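Monalysin (Pseudomonas entomophila, PDB 4MKO) forms pores in host cell membranes as a secreted beta-barrel toxin, contributing to intestinal damage and lethality in Drosophila. Local coordinates at residues D128-M132 / K186-V190; A161-S165 / D175-L179; D33-V37 / I103-S108. All coordinates share one frame. Numbering follows the deposited sequence.

The three contacts illustrate how separate parts of one mixed beta sheet each take contacts from other parts of the chain. Along the chain, contact 3 opens and closes first; contact 1 follows, and contact 2 is nested inside the loop that it closes. Contacts 1 and 2 share strand 173-191 yet lie on opposite sides of the chain's centre, 33 Å apart between centres. Contact 3 is 20 Å from contact 2 and 28 Å from contact 1, again between centres. Contacts 1 and 3 each attach part of the inferred pore-forming region, 67-135, to the sheet, whereas contact 2 packs the loop before strand 165-170 against strand 173-191, beside the hairpin these two strands form.

Contact 1 of 3, residues D128-M132 / K186-V190; sequences DTTEM and KRVIV. With ACT (acetate ion), chain J.
An arginine spans the space between two sheets to reach a threonine hydroxyl, although an aspartate lies close by. R187 NH2 donates to T130 OG1 at 2.9 Å, nearly straight at 164°, with the oxygen at the edge of the guanidinium. D128 OD2, by contrast, is 4.2 Å from R187 NE and well out of the guanidinium plane, so it offers charge attraction without a salt bridge. Both segments, D128-M132 and K186-V190, are extended strands. Their axes approach to 10.4 Å and run in the same general direction at 36° (signed crossing -36°), a spacing and angle characteristic of face-to-face packing in a beta sandwich. The CA atoms of D128 and R187 are 9.5 Å apart, as are those of T130 and I189. Strand alternation directs D128, T130 and M132 toward R187 and I189. R187 starts in a p rotamer, with chi2 at 92° and chi3 t; T130 and I189 have chi1 m, and M132 is m, t, p. Apolar contacts complete the interface: T130 CG2 to I189 CD1 at 3.9 Å and M132 CE to I189 CG2 at 3.8 Å. K186 NZ donates to O of an acetate, probably from the crystallisation liquor, at 2.8 Å and forms a salt bridge with D17. Y77 OH, on strand 72-81, hydrogen-bonds T130 OG1 and R187 NE, and D128 OD2 weakly. That strand pairs with 124-133 in a two-stranded sheet within the inferred pore-forming region, and this sheet lies over strand 173-191, itself hydrogen-bonded to strand 136-151.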
ATOM      1  N   ASP A 128      -1.187 -15.943  12.327  1.00 11.20           N
ATOM      2  CA  ASP A 128      -2.343 -15.342  12.965  1.00 11.34           C
ATOM      3  C   ASP A 128      -3.418 -16.422  13.068  1.00 14.55           C
ATOM      4  O   ASP A 128      -3.430 -17.356  12.260  1.00 14.76           O
ATOM      5  CB  ASP A 128      -2.837 -14.102  12.202  1.00 13.27           C
ATOM      6  CG  ASP A 128      -3.864 -13.308  12.976  1.00 17.73           C
ATOM      7  OD1 ASP A 128      -3.604 -13.002  14.157  1.00 21.59           O
ATOM      8  OD2 ASP A 128      -4.919 -12.969  12.393  1.00 15.64           O
ATOM      9  N   THR A 129      -4.260 -16.353  14.104  1.00 11.59           N
ATOM     10  CA  THR A 129      -5.310 -17.359  14.279  1.00 10.96           C
ATOM     11  C   THR A 129      -6.654 -16.710  14.491  1.00 14.50           C
ATOM     12  O   THR A 129      -6.715 -15.626  15.064  1.00 14.48           O
ATOM     13  CB  THR A 129      -4.996 -18.311  15.478  1.00 20.50           C
ATOM     14  OG1 THR A 129      -5.041 -17.578  16.703  1.00 20.29           O
ATOM     15  CG2 THR A 129      -3.653 -19.054  15.340  1.00 19.87           C
ATOM     16  N   THR A 130      -7.731 -17.400  14.070  1.00 11.19           N
ATOM     17  CA  THR A 130      -9.125 -17.021  14.293  1.00 10.80           C
ATOM     18  C   THR A 130      -9.938 -18.296  14.529  1.00 15.81           C
ATOM     19  O   THR A 130      -9.874 -19.226  13.715  1.00 15.49           O
ATOM     20  CB  THR A 130      -9.705 -16.177  13.129  1.00 14.84           C
ATOM     21  OG1 THR A 130      -8.903 -15.008  12.962  1.00 14.54           O
ATOM     22  CG2 THR A 130     -11.151 -15.737  13.384  1.00 12.52           C
ATOM     23  N   GLU A 131     -10.712 -18.329  15.625  1.00 12.82           N
ATOM     24  CA  GLU A 131     -11.594 -19.464  15.886  1.00 13.21           C
ATOM     25  C   GLU A 131     -12.775 -19.267  14.949  1.00 16.40           C
ATOM     26  O   GLU A 131     -13.362 -18.182  14.920  1.00 16.21           O
ATOM     27  CB  GLU A 131     -12.041 -19.531  17.358  1.00 15.06           C
ATOM     28  CG  GLU A 131     -12.778 -20.828  17.658  1.00 25.24           C
ATOM     29  CD  GLU A 131     -13.245 -21.000  19.089  1.00 50.61           C
ATOM     30  OE1 GLU A 131     -12.722 -21.906  19.776  1.00 55.94           O
ATOM     31  OE2 GLU A 131     -14.156 -20.253  19.516  1.00 39.46           O
ATOM     32  N   MET A 132     -13.039 -20.258  14.097  1.00 12.08           N
ATOM     33  CA  MET A 132     -14.100 -20.167  13.105  1.00 12.13           C
ATOM     34  C   MET A 132     -14.984 -21.408  13.173  1.00 17.24           C
ATOM     35  O   MET A 132     -14.520 -22.481  13.575  1.00 17.27           O
ATOM     36  CB  MET A 132     -13.494 -20.045  11.696  1.00 14.49           C
ATOM     37  CG  MET A 132     -12.706 -18.763  11.463  1.00 17.91           C
ATOM     38  SD  MET A 132     -11.877 -18.824   9.865  1.00 22.42           S
ATOM     39  CE  MET A 132     -13.277 -18.649   8.767  1.00 18.74           C
ATOM     40  N   LYS A 186      -4.173  -5.844   9.984  1.00  6.36           N
ATOM     41  CA  LYS A 186      -5.614  -5.903   9.803  0.83  5.85           C
ATOM     42  C   LYS A 186      -5.939  -6.934   8.732  1.00  9.42           C
ATOM     43  O   LYS A 186      -5.335  -6.927   7.650  1.00  8.22           O
ATOM     44  CB  LYS A 186      -6.100  -4.513   9.390  0.83  7.17           C
ATOM     45  CG  LYS A 186      -7.574  -4.271   9.541  0.83  8.06           C
ATOM     46  CD  LYS A 186      -7.909  -2.789   9.421  0.83  9.81           C
ATOM     47  CE  LYS A 186      -7.518  -1.984  10.641  0.83 14.76           C
ATOM     48  NZ  LYS A 186      -7.995  -0.583  10.538  0.83 16.64           N
ATOM     49  N   ARG A 187      -6.868  -7.825   9.042  1.00  7.09           N
ATOM     50  CA  ARG A 187      -7.294  -8.858   8.111  1.00  6.35           C
ATOM     51  C   ARG A 187      -8.818  -8.948   8.125  1.00  9.52           C
ATOM     52  O   ARG A 187      -9.444  -8.712   9.158  1.00  8.97           O
ATOM     53  CB  ARG A 187      -6.632 -10.214   8.435  1.00  5.63           C
ATOM     54  CG  ARG A 187      -7.115 -10.877   9.734  1.00  7.93           C
ATOM     55  CD  ARG A 187      -8.283 -11.822   9.516  1.00  7.58           C
ATOM     56  NE  ARG A 187      -8.784 -12.357  10.788  1.00  9.08           N
ATOM     57  CZ  ARG A 187      -9.703 -11.785  11.561  1.00 14.69           C
ATOM     58  NH1 ARG A 187     -10.229 -10.610  11.227  1.00  9.58           N
ATOM     59  NH2 ARG A 187     -10.088 -12.373  12.690  1.00 10.95           N
ATOM     60  N   VAL A 188      -9.389  -9.330   6.991  1.00  6.54           N
ATOM     61  CA  VAL A 188     -10.826  -9.440   6.789  1.00  6.67           C
ATOM     62  C   VAL A 188     -11.134 -10.883   6.439  1.00  9.74           C
ATOM     63  O   VAL A 188     -10.422 -11.473   5.635  1.00  8.18           O
ATOM     64  CB  VAL A 188     -11.265  -8.486   5.633  1.00 10.54           C
ATOM     65  CG1 VAL A 188     -12.764  -8.599   5.331  1.00 10.95           C
ATOM     66  CG2 VAL A 188     -10.891  -7.028   5.941  1.00 10.23           C
ATOM     67  N   ILE A 189     -12.232 -11.420   6.986  1.00  7.84           N
ATOM     68  CA  ILE A 189     -12.735 -12.758   6.639  1.00  7.39           C
ATOM     69  C   ILE A 189     -14.160 -12.566   6.148  1.00 11.49           C
ATOM     70  O   ILE A 189     -14.972 -11.983   6.861  1.00 10.33           O
ATOM     71  CB  ILE A 189     -12.647 -13.800   7.802  1.00 10.35           C
ATOM     72  CG1 ILE A 189     -11.212 -13.909   8.385  1.00 10.09           C
ATOM     73  CG2 ILE A 189     -13.125 -15.171   7.293  1.00 11.48           C
ATOM     74  CD1 ILE A 189     -11.114 -14.798   9.637  1.00 15.77           C
ATOM     75  N   VAL A 190     -14.461 -13.012   4.914  1.00  9.82           N
ATOM     76  CA  VAL A 190     -15.800 -12.880   4.347  1.00 11.70           C
ATOM     77  C   VAL A 190     -16.294 -14.210   3.776  1.00 15.76           C
ATOM     78  O   VAL A 190     -15.483 -14.927   3.177  1.00 14.18           O
ATOM     79  CB  VAL A 190     -15.944 -11.742   3.295  1.00 18.24           C
ATOM     80  CG1 VAL A 190     -15.821 -10.353   3.934  1.00 18.26           C
ATOM     81  CG2 VAL A 190     -14.970 -11.908   2.136  1.00 18.59           C
TER
HETATM   82  C   ACT J1006      -6.382   0.985  13.719  1.00 36.03           C
HETATM   83  O   ACT J1006      -6.894   0.890  12.587  1.00 24.83           O
HETATM   84  OXT ACT J1006      -5.518   1.844  14.058  1.00 38.89           O
HETATM   85  CH3 ACT J1006      -6.857  -0.023  14.772  1.00 34.61           C

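Contact 2 of 3, residues A161-S165 / D175-L179; sequences AFAYS and DLYYL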
ATOM      1  N   ALA A 161      14.471   0.348 -12.037  1.00 12.74           N
ATOM      2  CA  ALA A 161      14.446  -0.139 -10.656  1.00 11.68           C
ATOM      3  C   ALA A 161      13.113  -0.818 -10.297  1.00 14.56           C
ATOM      4  O   ALA A 161      13.121  -1.796  -9.554  1.00 13.36           O
ATOM      5  CB  ALA A 161      14.716   1.015  -9.697  1.00 12.59           C
ATOM      6  N   PHE A 162      11.972  -0.305 -10.830  1.00 10.22           N
ATOM      7  CA  PHE A 162      10.646  -0.805 -10.472  1.00  9.59           C
ATOM      8  C   PHE A 162       9.870  -1.437 -11.638  1.00 14.17           C
ATOM      9  O   PHE A 162      10.131  -1.127 -12.804  1.00 12.70           O
ATOM     10  CB  PHE A 162       9.832   0.322  -9.793  1.00  9.88           C
ATOM     11  CG  PHE A 162      10.536   0.930  -8.593  1.00  9.87           C
ATOM     12  CD1 PHE A 162      10.481   0.309  -7.344  1.00 11.76           C
ATOM     13  CD2 PHE A 162      11.312   2.076  -8.730  1.00 10.39           C
ATOM     14  CE1 PHE A 162      11.155   0.854  -6.243  1.00 12.48           C
ATOM     15  CE2 PHE A 162      11.984   2.623  -7.629  1.00 13.06           C
ATOM     16  CZ  PHE A 162      11.913   2.001  -6.397  1.00 11.42           C
ATOM     17  N   ALA A 163       8.900  -2.318 -11.311  1.00 12.89           N
ATOM     18  CA  ALA A 163       8.041  -2.990 -12.290  1.00 13.19           C
ATOM     19  C   ALA A 163       7.239  -1.941 -13.107  1.00 14.71           C
ATOM     20  O   ALA A 163       7.054  -2.105 -14.313  1.00 13.57           O
ATOM     21  CB  ALA A 163       7.085  -3.945 -11.576  1.00 14.38           C
ATOM     22  N   TYR A 164       6.811  -0.857 -12.434  1.00  9.79           N
ATOM     23  CA  TYR A 164       6.050   0.255 -13.013  1.00  8.80           C
ATOM     24  C   TYR A 164       6.610   1.547 -12.459  1.00 10.49           C
ATOM     25  O   TYR A 164       6.744   1.704 -11.242  1.00  9.73           O
ATOM     26  CB  TYR A 164       4.553   0.142 -12.645  1.00  9.53           C
ATOM     27  CG  TYR A 164       3.857  -1.040 -13.283  1.00 12.10           C
ATOM     28  CD1 TYR A 164       3.303  -0.943 -14.554  1.00 15.20           C
ATOM     29  CD2 TYR A 164       3.752  -2.259 -12.614  1.00 13.03           C
ATOM     30  CE1 TYR A 164       2.660  -2.028 -15.147  1.00 17.69           C
ATOM     31  CE2 TYR A 164       3.120  -3.355 -13.204  1.00 14.10           C
ATOM     32  CZ  TYR A 164       2.579  -3.235 -14.473  1.00 21.83           C
ATOM     33  OH  TYR A 164       1.979  -4.317 -15.083  1.00 21.16           O
ATOM     34  N   SER A 165       6.939   2.481 -13.351  1.00  7.08           N
ATOM     35  CA  SER A 165       7.456   3.767 -12.925  1.00  6.58           C
ATOM     36  C   SER A 165       7.305   4.788 -14.044  1.00  7.92           C
ATOM     37  O   SER A 165       6.995   4.433 -15.190  1.00  7.80           O
ATOM     38  CB  SER A 165       8.933   3.653 -12.523  1.00  9.37           C
ATOM     39  OG  SER A 165       9.752   3.303 -13.629  1.00 12.44           O
ATOM     40  N   ASP A 175      13.399  13.058 -12.252  1.00  6.62           N
ATOM     41  CA  ASP A 175      12.727  12.496 -11.069  1.00  6.19           C
ATOM     42  C   ASP A 175      12.166  11.115 -11.358  1.00 10.93           C
ATOM     43  O   ASP A 175      11.853  10.816 -12.516  1.00 10.58           O
ATOM     44  CB  ASP A 175      11.624  13.452 -10.593  1.00  6.95           C
ATOM     45  CG  ASP A 175      12.144  14.722  -9.940  1.00  8.35           C
ATOM     46  OD1 ASP A 175      13.378  14.863  -9.809  1.00  9.34           O
ATOM     47  OD2 ASP A 175      11.320  15.568  -9.556  1.00 10.39           O
ATOM     48  N   LEU A 176      12.046  10.264 -10.320  1.00  6.23           N
ATOM     49  CA  LEU A 176      11.533   8.906 -10.481  1.00  5.73           C
ATOM     50  C   LEU A 176      10.255   8.722  -9.656  1.00  9.52           C
ATOM     51  O   LEU A 176      10.278   8.857  -8.431  1.00  8.50           O
ATOM     52  CB  LEU A 176      12.601   7.868 -10.080  1.00  5.96           C
ATOM     53  CG  LEU A 176      12.223   6.394 -10.264  1.00  9.44           C
ATOM     54  CD1 LEU A 176      12.021   6.031 -11.747  1.00  9.49           C
ATOM     55  CD2 LEU A 176      13.284   5.467  -9.661  1.00 11.94           C
ATOM     56  N   TYR A 177       9.149   8.406 -10.338  1.00  4.94           N
ATOM     57  CA  TYR A 177       7.854   8.208  -9.705  1.00  5.05           C
ATOM     58  C   TYR A 177       7.549   6.735  -9.701  1.00  7.42           C
ATOM     59  O   TYR A 177       7.656   6.084 -10.735  1.00  5.80           O
ATOM     60  CB  TYR A 177       6.738   8.941 -10.474  1.00  5.64           C
ATOM     61  CG  TYR A 177       6.766  10.442 -10.305  1.00  6.03           C
ATOM     62  CD1 TYR A 177       7.684  11.225 -11.000  1.00  6.54           C
ATOM     63  CD2 TYR A 177       5.864  11.083  -9.458  1.00  6.33           C
ATOM     64  CE1 TYR A 177       7.726  12.610 -10.832  1.00  5.83           C
ATOM     65  CE2 TYR A 177       5.877  12.470  -9.303  1.00  7.18           C
ATOM     66  CZ  TYR A 177       6.814  13.227  -9.991  1.00 10.82           C
ATOM     67  OH  TYR A 177       6.810  14.588  -9.866  1.00 10.55           O
ATOM     68  N   TYR A 178       7.174   6.202  -8.542  1.00  4.85           N
ATOM     69  CA  TYR A 178       6.841   4.787  -8.424  1.00  4.68           C
ATOM     70  C   TYR A 178       5.925   4.587  -7.208  1.00  7.63           C
ATOM     71  O   TYR A 178       5.756   5.516  -6.403  1.00  7.17           O
ATOM     72  CB  TYR A 178       8.138   3.922  -8.299  1.00  5.07           C
ATOM     73  CG  TYR A 178       8.850   4.151  -6.983  1.00  5.74           C
ATOM     74  CD1 TYR A 178       9.684   5.257  -6.800  1.00  6.72           C
ATOM     75  CD2 TYR A 178       8.618   3.318  -5.886  1.00  6.70           C
ATOM     76  CE1 TYR A 178      10.315   5.494  -5.579  1.00  5.01           C
ATOM     77  CE2 TYR A 178       9.217   3.566  -4.650  1.00  7.59           C
ATOM     78  CZ  TYR A 178      10.080   4.644  -4.508  1.00  9.33           C
ATOM     79  OH  TYR A 178      10.630   4.925  -3.276  1.00  8.39           O
ATOM     80  N   LEU A 179       5.347   3.382  -7.071  1.00  4.94           N
ATOM     81  CA  LEU A 179       4.543   3.062  -5.894  1.00  4.55           C
ATOM     82  C   LEU A 179       5.238   1.987  -5.076  1.00  7.18           C
ATOM     83  O   LEU A 179       5.911   1.128  -5.635  1.00  5.87           O
ATOM     84  CB  LEU A 179       3.140   2.528  -6.267  1.00  4.51           C
ATOM     85  CG  LEU A 179       2.279   3.337  -7.246  1.00  6.71           C
ATOM     86  CD1 LEU A 179       0.907   2.648  -7.431  1.00  6.24           C
ATOM     87  CD2 LEU A 179       2.069   4.774  -6.761  1.00  6.08           C
TER
HETATM   88  O   HOH W   1       5.042   1.466  -9.138  1.00  9.85           O
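Aromatic stacking dominates this contact. The F162 and Y178 rings form an offset stack, centroids 3.9 Å apart and planes only 3° from parallel, and Y178 CB adds a CH-pi contact 4.0 Å from the F162 ring centroid. H149 also stacks with Y178, while Y95 meets the F162 ring nearly at right angles and hydrogen-bonds Y178 OH. Aliphatic contacts border the rings: L176 CD2 lies at the F162 edge, 3.7 Å from F162 CE2, and L176 CD1 is 4.0 Å from S165 CB. The setting is a beta hairpin of strands 165-170 and 173-191, at the point where the incoming loop joins it; F162 thus folds back from that loop over the hairpin's longer arm, and the aromatic cluster extends toward I41 and I43 of strand 29-43. Polar links are sparse. No direct hydrogen bond joins the segments, but a water bridges Y164 O (2.7 Å) and L179 N (2.8 Å), accepting from the latter, and S165 CA approaches Y177 O to 3.2 Å in a CA-H...O contact.

Contact 3 of 3, residues D33-V37 / I103-S108; sequences DGITV and IVNVGS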
ATOM      1  N   ASP A  33      -6.591   9.588   1.308  1.00  7.36           N
ATOM      2  CA  ASP A  33      -6.243  11.014   1.387  1.00  7.70           C
ATOM      3  C   ASP A  33      -5.231  11.105   2.533  1.00 10.53           C
ATOM      4  O   ASP A  33      -5.597  10.989   3.712  1.00 10.37           O
ATOM      5  CB  ASP A  33      -7.507  11.851   1.694  1.00  9.85           C
ATOM      6  CG  ASP A  33      -7.281  13.319   2.038  1.00 16.65           C
ATOM      7  OD1 ASP A  33      -6.132  13.794   1.909  1.00 16.31           O
ATOM      8  OD2 ASP A  33      -8.253  13.990   2.428  1.00 20.30           O
ATOM      9  N   GLY A  34      -3.962  11.215   2.169  1.00  8.05           N
ATOM     10  CA  GLY A  34      -2.878  11.286   3.141  1.00  6.07           C
ATOM     11  C   GLY A  34      -1.940  12.436   2.852  1.00  8.74           C
ATOM     12  O   GLY A  34      -1.993  13.023   1.767  1.00  7.77           O
ATOM     13  N   ILE A  35      -1.067  12.752   3.822  1.00  4.68           N
ATOM     14  CA  ILE A  35      -0.100  13.850   3.684  1.00  4.30           C
ATOM     15  C   ILE A  35       1.132  13.437   2.881  1.00  7.49           C
ATOM     16  O   ILE A  35       1.448  12.244   2.771  1.00  7.26           O
ATOM     17  CB  ILE A  35       0.319  14.418   5.083  1.00  6.52           C
ATOM     18  CG1 ILE A  35       1.052  13.351   5.938  1.00  7.38           C
ATOM     19  CG2 ILE A  35      -0.916  15.036   5.841  1.00  8.08           C
ATOM     20  CD1 ILE A  35       2.103  13.930   6.884  1.00  8.87           C
ATOM     21  N   THR A  36       1.867  14.443   2.394  1.00  4.17           N
ATOM     22  CA  THR A  36       3.134  14.216   1.741  1.00  3.95           C
ATOM     23  C   THR A  36       4.254  14.536   2.744  1.00  7.23           C
ATOM     24  O   THR A  36       4.163  15.526   3.474  1.00  8.74           O
ATOM     25  CB  THR A  36       3.293  15.087   0.472  1.00  8.42           C
ATOM     26  OG1 THR A  36       2.205  14.836  -0.432  1.00  5.52           O
ATOM     27  CG2 THR A  36       4.635  14.845  -0.222  1.00  6.59           C
ATOM     28  N   VAL A  37       5.273  13.683   2.785  1.00  4.60           N
ATOM     29  CA  VAL A  37       6.490  13.884   3.609  1.00  5.22           C
ATOM     30  C   VAL A  37       7.701  13.863   2.687  1.00  9.36           C
ATOM     31  O   VAL A  37       7.576  13.474   1.522  1.00  7.77           O
ATOM     32  CB  VAL A  37       6.646  12.863   4.760  1.00  7.94           C
ATOM     33  CG1 VAL A  37       5.459  12.938   5.729  1.00  7.48           C
ATOM     34  CG2 VAL A  37       6.899  11.438   4.235  1.00  7.89           C
ATOM     35  N   ILE A 103       6.380   8.853   9.871  1.00  6.88           N
ATOM     36  CA  ILE A 103       5.678  10.129  10.120  1.00  7.01           C
ATOM     37  C   ILE A 103       4.584  10.341   9.041  1.00  8.88           C
ATOM     38  O   ILE A 103       3.627  11.069   9.296  1.00  8.32           O
ATOM     39  CB  ILE A 103       6.611  11.370  10.209  1.00 10.17           C
ATOM     40  CG1 ILE A 103       7.317  11.666   8.857  1.00  9.81           C
ATOM     41  CG2 ILE A 103       7.599  11.243  11.378  1.00 12.05           C
ATOM     42  CD1 ILE A 103       7.730  13.106   8.690  1.00 13.55           C
ATOM     43  N   VAL A 104       4.728   9.712   7.850  1.00  6.93           N
ATOM     44  CA  VAL A 104       3.719   9.831   6.785  1.00  5.90           C
ATOM     45  C   VAL A 104       2.389   9.210   7.262  1.00 10.92           C
ATOM     46  O   VAL A 104       1.328   9.759   6.977  1.00 10.64           O
ATOM     47  CB  VAL A 104       4.180   9.275   5.401  1.00  7.72           C
ATOM     48  CG1 VAL A 104       4.290   7.753   5.389  1.00  6.69           C
ATOM     49  CG2 VAL A 104       3.266   9.769   4.266  1.00  7.14           C
ATOM     50  N   ASN A 105       2.476   8.116   8.029  1.00  7.30           N
ATOM     51  CA  ASN A 105       1.317   7.397   8.567  1.00  7.46           C
ATOM     52  C   ASN A 105       0.704   8.148   9.717  1.00 10.98           C
ATOM     53  O   ASN A 105      -0.499   8.433   9.706  1.00 10.34           O
ATOM     54  CB  ASN A 105       1.687   5.953   8.902  1.00  6.23           C
ATOM     55  CG  ASN A 105       1.715   5.090   7.661  1.00 13.08           C
ATOM     56  OD1 ASN A 105       0.987   5.358   6.684  1.00 11.27           O
ATOM     57  ND2 ASN A 105       2.523   4.029   7.675  1.00  8.10           N
ATOM     58  N   VAL A 106       1.550   8.609  10.644  1.00  9.37           N
ATOM     59  CA  VAL A 106       1.077   9.393  11.776  1.00 10.01           C
ATOM     60  C   VAL A 106       0.326  10.656  11.315  1.00 11.28           C
ATOM     61  O   VAL A 106      -0.799  10.881  11.764  1.00  9.31           O
ATOM     62  CB  VAL A 106       2.216   9.690  12.789  1.00 14.37           C
ATOM     63  CG1 VAL A 106       1.723  10.584  13.928  1.00 14.84           C
ATOM     64  CG2 VAL A 106       2.808   8.384  13.328  1.00 14.12           C
ATOM     65  N   GLY A 107       0.901  11.394  10.357  1.00  8.53           N
ATOM     66  CA  GLY A 107       0.298  12.608   9.839  1.00  8.07           C
ATOM     67  C   GLY A 107      -0.975  12.359   9.048  1.00 10.16           C
ATOM     68  O   GLY A 107      -1.805  13.256   8.932  1.00 10.37           O
ATOM     69  N   SER A 108      -1.135  11.133   8.511  1.00  7.15           N
ATOM     70  CA  SER A 108      -2.314  10.719   7.716  1.00  6.09           C
ATOM     71  C   SER A 108      -3.340   9.964   8.573  1.00 10.11           C
ATOM     72  O   SER A 108      -4.329   9.453   8.033  1.00  8.84           O
ATOM     73  CB  SER A 108      -1.878   9.831   6.553  1.00  6.54           C
ATOM     74  OG  SER A 108      -0.996  10.535   5.694  1.00  7.20           O
TER
HETATM   75  O   HOH W   2      -5.335   8.832   5.534  1.00  7.65           O
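This is a helix-on-strand contact, in which segment I103-S108, on the short helix 103-107, lies against an irregular part of strand 29-43. The polar link runs through S108, whose OG accepts from I35 N at 2.9 Å and donates to V104 O at 2.8 Å. One hydroxyl therefore ties the extended backbone to the helix's own carbonyl. Close approach depends on two glycines: a CB on G34 would clash with S108 OG, and one on G107 would clash with I35 CD1. I35 fits over G107, its CG2 3.7 Å from G107 O, while I35 O is buried without a polar partner, 3.4 Å from V104 CG2. Further along, V37 CG1 meets I103 CD1 and V37 CG2 meets V104 CB, each at 3.7 Å. At the other end a water bridges the backbones, donating to D33 O and S108 O, both at 2.8 Å; a zinc ion also touches the contact. P54 of strand 46-67 also touches V104 and S108. A serine bonding back to the carbonyl four residues earlier is a familiar helical motif; here the same hydroxyl, by accepting from I35 N, links the inferred pore-forming region to the main sheet of an aerolysin-like fold.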